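Local coordinates for neutral ceramidase (Pseudomonas aeruginosa, PDB 2ZWS), which catalyses the zinc-dependent hydrolysis of the N-acyl linkage of ceramides to sphingosine and free fatty acid, and also the reverse synthesis of ceramide, at residues E366-A378 / Y455-P469. Sequence-based numbering, arbitrary orientation. Where two conformers were deposited one is given.
Sequences ELVQCQAEKTILA and YAAQEYEGGSTLYGP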
ATOM      1  N   GLU A 366       1.532  30.863 -19.468  1.00 33.66           N
ATOM      2  CA  GLU A 366       0.307  30.104 -19.690  1.00 32.76           C
ATOM      3  C   GLU A 366       0.095  29.160 -18.509  1.00 31.08           C
ATOM      4  O   GLU A 366      -1.020  29.007 -18.014  1.00 30.62           O
ATOM      5  CB  GLU A 366       0.372  29.329 -21.015  1.00 33.81           C
ATOM      6  CG  GLU A 366       0.909  30.147 -22.210  1.00 38.03           C
ATOM      7  CD  GLU A 366       2.425  30.009 -22.418  1.00 33.98           C
ATOM      8  OE1 GLU A 366       2.856  29.058 -23.116  1.00 46.47           O
ATOM      9  OE2 GLU A 366       3.191  30.858 -21.904  1.00 44.88           O
ATOM     10  N   LEU A 367       1.187  28.564 -18.040  1.00 28.98           N
ATOM     11  CA  LEU A 367       1.126  27.661 -16.889  1.00 27.76           C
ATOM     12  C   LEU A 367       0.772  28.405 -15.595  1.00 27.17           C
ATOM     13  O   LEU A 367      -0.114  27.980 -14.862  1.00 26.81           O
ATOM     14  CB  LEU A 367       2.446  26.885 -16.730  1.00 27.41           C
ATOM     15  CG  LEU A 367       2.472  25.905 -15.545  1.00 26.86           C
ATOM     16  CD1 LEU A 367       1.509  24.743 -15.781  1.00 25.51           C
ATOM     17  CD2 LEU A 367       3.865  25.398 -15.297  1.00 24.62           C
ATOM     18  N   VAL A 368       1.459  29.521 -15.333  1.00 26.46           N
ATOM     19  CA  VAL A 368       1.168  30.345 -14.161  1.00 26.21           C
ATOM     20  C   VAL A 368      -0.318  30.701 -14.147  1.00 26.35           C
ATOM     21  O   VAL A 368      -0.982  30.603 -13.111  1.00 25.42           O
ATOM     22  CB  VAL A 368       2.041  31.650 -14.133  1.00 26.05           C
ATOM     23  CG1 VAL A 368       1.652  32.550 -12.956  1.00 26.21           C
ATOM     24  CG2 VAL A 368       3.535  31.309 -14.065  1.00 26.17           C
ATOM     25  N   GLN A 369      -0.833  31.106 -15.305  1.00 26.72           N
ATOM     26  CA  GLN A 369      -2.218  31.533 -15.393  1.00 27.96           C
ATOM     27  C   GLN A 369      -3.202  30.396 -15.189  1.00 27.25           C
ATOM     28  O   GLN A 369      -4.149  30.548 -14.421  1.00 27.34           O
ATOM     29  CB  GLN A 369      -2.502  32.289 -16.688  1.00 28.93           C
ATOM     30  CG  GLN A 369      -1.897  33.687 -16.699  1.00 34.72           C
ATOM     31  CD  GLN A 369      -2.125  34.455 -15.392  1.00 29.59           C
ATOM     32  OE1 GLN A 369      -1.172  34.771 -14.665  1.00 42.54           O
ATOM     33  NE2 GLN A 369      -3.388  34.753 -15.088  1.00 41.74           N
ATOM     34  N   CYS A 370      -2.994  29.265 -15.859  1.00 26.75           N
ATOM     35  CA  CYS A 370      -4.079  28.322 -15.682  0.63 26.99           C
ATOM     36  C   CYS A 370      -3.956  27.478 -14.369  1.00 25.58           C
ATOM     37  O   CYS A 370      -4.990  26.985 -13.943  1.00 25.35           O
ATOM     38  CB  CYS A 370      -4.525  27.579 -16.996  0.63 28.10           C
ATOM     39  SG  CYS A 370      -5.270  28.555 -18.361  0.63 33.25           S
ATOM     40  N   GLN A 371      -2.810  27.459 -13.680  1.00 23.76           N
ATOM     41  CA  GLN A 371      -2.718  26.864 -12.333  1.00 23.04           C
ATOM     42  C   GLN A 371      -3.474  27.651 -11.241  1.00 22.65           C
ATOM     43  O   GLN A 371      -3.571  27.204 -10.094  1.00 20.92           O
ATOM     44  CB  GLN A 371      -1.251  26.661 -11.933  1.00 22.15           C
ATOM     45  CG  GLN A 371      -0.533  25.555 -12.705  1.00 21.97           C
ATOM     46  CD  GLN A 371      -0.917  24.157 -12.219  1.00 21.45           C
ATOM     47  OE1 GLN A 371      -1.563  24.012 -11.178  1.00 20.34           O
ATOM     48  NE2 GLN A 371      -0.514  23.123 -12.976  1.00 21.27           N
ATOM     49  N   ALA A 372      -3.989  28.833 -11.613  1.00 22.98           N
ATOM     50  CA  ALA A 372      -4.961  29.589 -10.797  1.00 22.93           C
ATOM     51  C   ALA A 372      -4.364  29.998  -9.457  1.00 22.63           C
ATOM     52  O   ALA A 372      -3.308  30.641  -9.433  1.00 23.19           O
ATOM     53  CB  ALA A 372      -6.295  28.801 -10.645  1.00 23.16           C
ATOM     54  N   GLU A 373      -4.976  29.618  -8.344  1.00 22.54           N
ATOM     55  CA  GLU A 373      -4.488  30.108  -7.050  1.00 23.81           C
ATOM     56  C   GLU A 373      -3.178  29.500  -6.556  1.00 22.88           C
ATOM     57  O   GLU A 373      -2.615  29.934  -5.559  1.00 23.13           O
ATOM     58  CB  GLU A 373      -5.573  30.158  -5.964  1.00 24.80           C
ATOM     59  CG  GLU A 373      -6.634  29.112  -5.969  1.00 28.20           C
ATOM     60  CD  GLU A 373      -7.630  29.212  -7.122  1.00 29.38           C
ATOM     61  OE1 GLU A 373      -8.422  30.185  -7.248  1.00 29.25           O
ATOM     62  OE2 GLU A 373      -7.628  28.263  -7.903  1.00 29.68           O
ATOM     63  N   LYS A 374      -2.676  28.495  -7.264  1.00 22.35           N
ATOM     64  CA  LYS A 374      -1.401  27.914  -6.903  1.00 22.00           C
ATOM     65  C   LYS A 374      -0.234  28.886  -7.094  1.00 22.53           C
ATOM     66  O   LYS A 374      -0.185  29.615  -8.087  1.00 22.60           O
ATOM     67  CB  LYS A 374      -1.165  26.670  -7.776  1.00 22.12           C
ATOM     68  CG  LYS A 374       0.090  25.847  -7.391  1.00 21.67           C
ATOM     69  CD  LYS A 374       0.253  24.597  -8.285  1.00 20.58           C
ATOM     70  CE  LYS A 374      -0.721  23.503  -7.865  1.00 19.89           C
ATOM     71  NZ  LYS A 374      -0.786  22.484  -8.958  1.00 17.67           N
ATOM     72  N   THR A 375       0.686  28.899  -6.126  1.00 22.62           N
ATOM     73  CA  THR A 375       1.967  29.555  -6.358  0.60 23.03           C
ATOM     74  C   THR A 375       2.985  28.456  -6.622  1.00 22.82           C
ATOM     75  O   THR A 375       3.320  27.625  -5.762  1.00 23.56           O
ATOM     76  CB  THR A 375       2.393  30.559  -5.265  0.60 23.16           C
ATOM     77  OG1 THR A 375       2.823  29.879  -4.089  0.60 24.40           O
ATOM     78  CG2 THR A 375       1.243  31.502  -4.928  0.60 22.29           C
ATOM     79  N   ILE A 376       3.426  28.420  -7.866  1.00 23.31           N
ATOM     80  CA  ILE A 376       4.237  27.303  -8.334  1.00 24.06           C
ATOM     81  C   ILE A 376       5.596  27.257  -7.643  1.00 24.58           C
ATOM     82  O   ILE A 376       6.334  28.252  -7.632  1.00 25.24           O
ATOM     83  CB  ILE A 376       4.390  27.338  -9.867  1.00 23.92           C
ATOM     84  CG1 ILE A 376       3.021  27.128 -10.530  1.00 24.68           C
ATOM     85  CG2 ILE A 376       5.422  26.315 -10.316  1.00 23.03           C
ATOM     86  CD1 ILE A 376       2.983  27.388 -12.020  1.00 25.49           C
ATOM     87  N   LEU A 377       5.901  26.099  -7.052  1.00 24.64           N
ATOM     88  CA  LEU A 377       7.210  25.813  -6.496  1.00 24.66           C
ATOM     89  C   LEU A 377       8.078  25.060  -7.504  1.00 24.21           C
ATOM     90  O   LEU A 377       9.274  25.360  -7.669  1.00 24.32           O
ATOM     91  CB  LEU A 377       7.069  24.996  -5.207  1.00 25.00           C
ATOM     92  CG  LEU A 377       8.360  24.494  -4.541  1.00 25.66           C
ATOM     93  CD1 LEU A 377       9.212  25.653  -4.027  1.00 26.67           C
ATOM     94  CD2 LEU A 377       8.029  23.537  -3.414  1.00 25.87           C
ATOM     95  N   ALA A 378       7.477  24.070  -8.161  1.00 23.19           N
ATOM     96  CA  ALA A 378       8.191  23.260  -9.151  1.00 22.77           C
ATOM     97  C   ALA A 378       7.298  22.972 -10.340  1.00 22.22           C
ATOM     98  O   ALA A 378       6.177  22.492 -10.181  1.00 22.24           O
ATOM     99  CB  ALA A 378       8.707  21.955  -8.529  1.00 22.97           C
ATOM    100  N   TYR A 455      -9.141  23.411  -3.876  1.00 17.48           N
ATOM    101  CA  TYR A 455      -7.938  23.816  -4.593  1.00 18.02           C
ATOM    102  C   TYR A 455      -7.630  25.272  -4.324  1.00 19.20           C
ATOM    103  O   TYR A 455      -6.463  25.621  -4.105  1.00 19.36           O
ATOM    104  CB  TYR A 455      -8.114  23.596  -6.090  1.00 17.20           C
ATOM    105  CG  TYR A 455      -6.898  23.920  -6.911  1.00 17.81           C
ATOM    106  CD1 TYR A 455      -5.984  22.913  -7.264  1.00 18.10           C
ATOM    107  CD2 TYR A 455      -6.671  25.229  -7.381  1.00 16.36           C
ATOM    108  CE1 TYR A 455      -4.868  23.192  -8.034  1.00 19.13           C
ATOM    109  CE2 TYR A 455      -5.548  25.530  -8.159  1.00 16.59           C
ATOM    110  CZ  TYR A 455      -4.652  24.485  -8.488  1.00 17.49           C
ATOM    111  OH  TYR A 455      -3.548  24.751  -9.254  1.00 18.52           O
ATOM    112  N   ALA A 456      -8.678  26.111  -4.320  1.00 20.31           N
ATOM    113  CA  ALA A 456      -8.488  27.567  -4.158  1.00 21.00           C
ATOM    114  C   ALA A 456      -7.821  27.924  -2.833  1.00 21.30           C
ATOM    115  O   ALA A 456      -7.078  28.909  -2.758  1.00 23.02           O
ATOM    116  CB  ALA A 456      -9.809  28.319  -4.311  1.00 21.65           C
ATOM    117  N   ALA A 457      -8.070  27.120  -1.804  1.00 21.47           N
ATOM    118  CA  ALA A 457      -7.486  27.353  -0.485  1.00 21.17           C
ATOM    119  C   ALA A 457      -5.990  27.059  -0.434  1.00 21.45           C
ATOM    120  O   ALA A 457      -5.276  27.615   0.391  1.00 21.82           O
ATOM    121  CB  ALA A 457      -8.233  26.565   0.574  1.00 21.13           C
ATOM    122  N   GLN A 458      -5.530  26.157  -1.303  1.00 21.66           N
ATOM    123  CA  GLN A 458      -4.100  25.795  -1.397  1.00 21.42           C
ATOM    124  C   GLN A 458      -3.466  25.364  -0.082  1.00 21.32           C
ATOM    125  O   GLN A 458      -2.347  25.759   0.239  1.00 21.57           O
ATOM    126  CB  GLN A 458      -3.264  26.889  -2.101  1.00 21.23           C
ATOM    127  CG  GLN A 458      -3.510  26.990  -3.592  1.00 20.67           C
ATOM    128  CD  GLN A 458      -2.959  25.801  -4.365  1.00 22.03           C
ATOM    129  OE1 GLN A 458      -1.756  25.570  -4.381  1.00 19.73           O
ATOM    130  NE2 GLN A 458      -3.836  25.075  -5.032  1.00 20.58           N
ATOM    131  N   GLU A 459      -4.182  24.536   0.672  1.00 20.72           N
ATOM    132  CA  GLU A 459      -3.551  23.786   1.755  1.00 19.92           C
ATOM    133  C   GLU A 459      -2.760  22.659   1.067  1.00 19.68           C
ATOM    134  O   GLU A 459      -2.713  22.624  -0.156  1.00 19.99           O
ATOM    135  CB  GLU A 459      -4.600  23.256   2.729  1.00 20.03           C
ATOM    136  CG  GLU A 459      -5.265  24.376   3.547  1.00 20.52           C
ATOM    137  CD  GLU A 459      -6.068  23.824   4.698  1.00 23.55           C
ATOM    138  OE1 GLU A 459      -7.154  23.237   4.452  1.00 23.04           O
ATOM    139  OE2 GLU A 459      -5.614  23.959   5.863  1.00 25.21           O
ATOM    140  N   TYR A 460      -2.159  21.753   1.832  1.00 19.06           N
ATOM    141  CA  TYR A 460      -1.180  20.814   1.281  1.00 18.91           C
ATOM    142  C   TYR A 460      -1.706  20.041   0.061  1.00 18.24           C
ATOM    143  O   TYR A 460      -1.043  19.970  -0.974  1.00 18.30           O
ATOM    144  CB  TYR A 460      -0.707  19.876   2.385  1.00 19.38           C
ATOM    145  CG  TYR A 460       0.207  18.785   1.879  1.00 20.59           C
ATOM    146  CD1 TYR A 460       1.533  19.062   1.530  1.00 20.86           C
ATOM    147  CD2 TYR A 460      -0.267  17.478   1.743  1.00 20.54           C
ATOM    148  CE1 TYR A 460       2.375  18.047   1.035  1.00 19.95           C
ATOM    149  CE2 TYR A 460       0.567  16.459   1.279  1.00 19.91           C
ATOM    150  CZ  TYR A 460       1.870  16.754   0.916  1.00 20.19           C
ATOM    151  OH  TYR A 460       2.694  15.737   0.447  1.00 21.91           O
ATOM    152  N   GLU A 461      -2.915  19.504   0.174  1.00 17.50           N
ATOM    153  CA  GLU A 461      -3.521  18.727  -0.903  1.00 16.31           C
ATOM    154  C   GLU A 461      -3.761  19.534  -2.172  1.00 16.34           C
ATOM    155  O   GLU A 461      -3.610  19.025  -3.297  1.00 16.03           O
ATOM    156  CB  GLU A 461      -4.814  18.075  -0.429  1.00 16.70           C
ATOM    157  CG  GLU A 461      -4.631  17.112   0.764  1.00 16.55           C
ATOM    158  CD  GLU A 461      -4.528  17.819   2.111  1.00 19.45           C
ATOM    159  OE1 GLU A 461      -4.853  19.032   2.223  1.00 20.61           O
ATOM    160  OE2 GLU A 461      -4.092  17.172   3.075  1.00 21.89           O
ATOM    161  N   GLY A 462      -4.199  20.780  -1.984  0.50 17.66           N
ATOM    162  CA  GLY A 462      -4.145  21.750  -3.064  0.50 18.71           C
ATOM    163  C   GLY A 462      -2.667  22.047  -3.175  0.50 19.02           C
ATOM    164  O   GLY A 462      -1.939  21.985  -2.196  0.50 20.44           O
ATOM    165  N   GLY A 463      -2.158  22.323  -4.350  0.50 19.04           N
ATOM    166  CA  GLY A 463      -0.727  22.551  -4.368  0.50 18.23           C
ATOM    167  C   GLY A 463       0.019  21.245  -4.576  0.50 17.29           C
ATOM    168  O   GLY A 463       1.122  21.266  -5.127  0.50 17.89           O
ATOM    169  N   SER A 464      -0.544  20.108  -4.139  1.00 16.77           N
ATOM    170  CA  SER A 464      -0.142  18.850  -4.803  1.00 16.56           C
ATOM    171  C   SER A 464      -1.206  18.313  -5.759  1.00 16.41           C
ATOM    172  O   SER A 464      -1.140  17.143  -6.174  1.00 16.09           O
ATOM    173  CB  SER A 464       0.280  17.767  -3.795  1.00 17.34           C
ATOM    174  OG  SER A 464       1.566  18.067  -3.268  1.00 20.93           O
ATOM    175  N   THR A 465      -2.178  19.160  -6.111  1.00 14.66           N
ATOM    176  CA  THR A 465      -3.136  18.828  -7.163  1.00 15.33           C
ATOM    177  C   THR A 465      -2.501  19.243  -8.486  1.00 15.06           C
ATOM    178  O   THR A 465      -2.525  20.428  -8.882  1.00 15.52           O
ATOM    179  CB  THR A 465      -4.508  19.478  -6.900  1.00 15.17           C
ATOM    180  OG1 THR A 465      -5.071  18.943  -5.695  1.00 15.28           O
ATOM    181  CG2 THR A 465      -5.470  19.256  -8.065  1.00 15.73           C
ATOM    182  N   LEU A 466      -1.846  18.289  -9.142  1.00 14.56           N
ATOM    183  CA  LEU A 466      -0.855  18.613 -10.172  1.00 15.11           C
ATOM    184  C   LEU A 466      -1.381  19.397 -11.360  1.00 14.70           C
ATOM    185  O   LEU A 466      -0.700  20.303 -11.860  1.00 16.87           O
ATOM    186  CB  LEU A 466      -0.154  17.337 -10.688  1.00 15.58           C
ATOM    187  CG  LEU A 466       0.618  16.547  -9.627  1.00 15.93           C
ATOM    188  CD1 LEU A 466       1.109  15.236 -10.248  1.00 17.88           C
ATOM    189  CD2 LEU A 466       1.791  17.337  -9.051  1.00 17.58           C
ATOM    190  N   TYR A 467      -2.553  19.016 -11.846  1.00 15.34           N
ATOM    191  CA  TYR A 467      -3.001  19.461 -13.181  1.00 15.67           C
ATOM    192  C   TYR A 467      -3.911  20.692 -13.158  1.00 16.11           C
ATOM    193  O   TYR A 467      -4.615  20.969 -14.119  1.00 16.58           O
ATOM    194  CB  TYR A 467      -3.639  18.276 -13.937  1.00 16.69           C
ATOM    195  CG  TYR A 467      -2.739  17.050 -13.868  1.00 15.87           C
ATOM    196  CD1 TYR A 467      -1.582  16.958 -14.657  1.00 16.44           C
ATOM    197  CD2 TYR A 467      -3.017  15.993 -12.978  1.00 17.05           C
ATOM    198  CE1 TYR A 467      -0.726  15.830 -14.561  1.00 15.77           C
ATOM    199  CE2 TYR A 467      -2.170  14.860 -12.873  1.00 16.44           C
ATOM    200  CZ  TYR A 467      -1.048  14.785 -13.676  1.00 15.68           C
ATOM    201  OH  TYR A 467      -0.216  13.680 -13.556  1.00 16.98           O
ATOM    202  N   GLY A 468      -3.910  21.379 -12.024  1.00 16.12           N
ATOM    203  CA  GLY A 468      -4.639  22.639 -11.889  1.00 15.85           C
ATOM    204  C   GLY A 468      -6.004  22.525 -11.244  1.00 16.58           C
ATOM    205  O   GLY A 468      -6.423  21.455 -10.766  1.00 15.35           O
ATOM    206  N   PRO A 469      -6.754  23.626 -11.257  1.00 17.46           N
ATOM    207  CA  PRO A 469      -7.997  23.711 -10.507  1.00 17.76           C
ATOM    208  C   PRO A 469      -9.065  22.712 -10.967  1.00 17.75           C
ATOM    209  O   PRO A 469      -9.944  22.356 -10.187  1.00 18.07           O
ATOM    210  CB  PRO A 469      -8.452  25.167 -10.742  1.00 18.31           C
ATOM    211  CG  PRO A 469      -7.774  25.590 -11.997  1.00 18.10           C
ATOM    212  CD  PRO A 469      -6.452  24.872 -11.992  1.00 17.56           C
TER
HETATM  213  O   HOH W   1       0.231  27.024  -3.738  1.00 25.15           O
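The type II' turn from Q371 to K374 packs against Y455-Q458 and the type I turn T465-G468, with Q371 and G468 nearest in backbone at 4.7 Å between CA atoms. Y455 reaches into the first turn. Its OH donates to Q371 O (2.6 Å), which also accepts from K374 N. The ring lies between Q458 NE2, over the centre of one face, and P469 CA, over the other. E373 OE2 sits at the ring edge, its carboxylate perpendicular to the ring, and forms a salt bridge with R452. Q371 NE2 makes a nearly straight bond to L466 O (3.0 Å, 164°). The K374 chain starts with CG anti to the backbone N (chi1 -173°) and bends at chi3. This brings NZ to T465 O (2.7 Å), above the carbonyl plane, and to Q371 OE1 (2.8 Å). A325 O is a third acceptor. A372 CB touches P469 CG (3.8 Å). The buried ammonium of K374 is thus met by carbonyl oxygens, which probably stabilise its charge, and it ties the 371-374 turn to the loop carrying T465, whose side chain neighbours zinc ligand Y448.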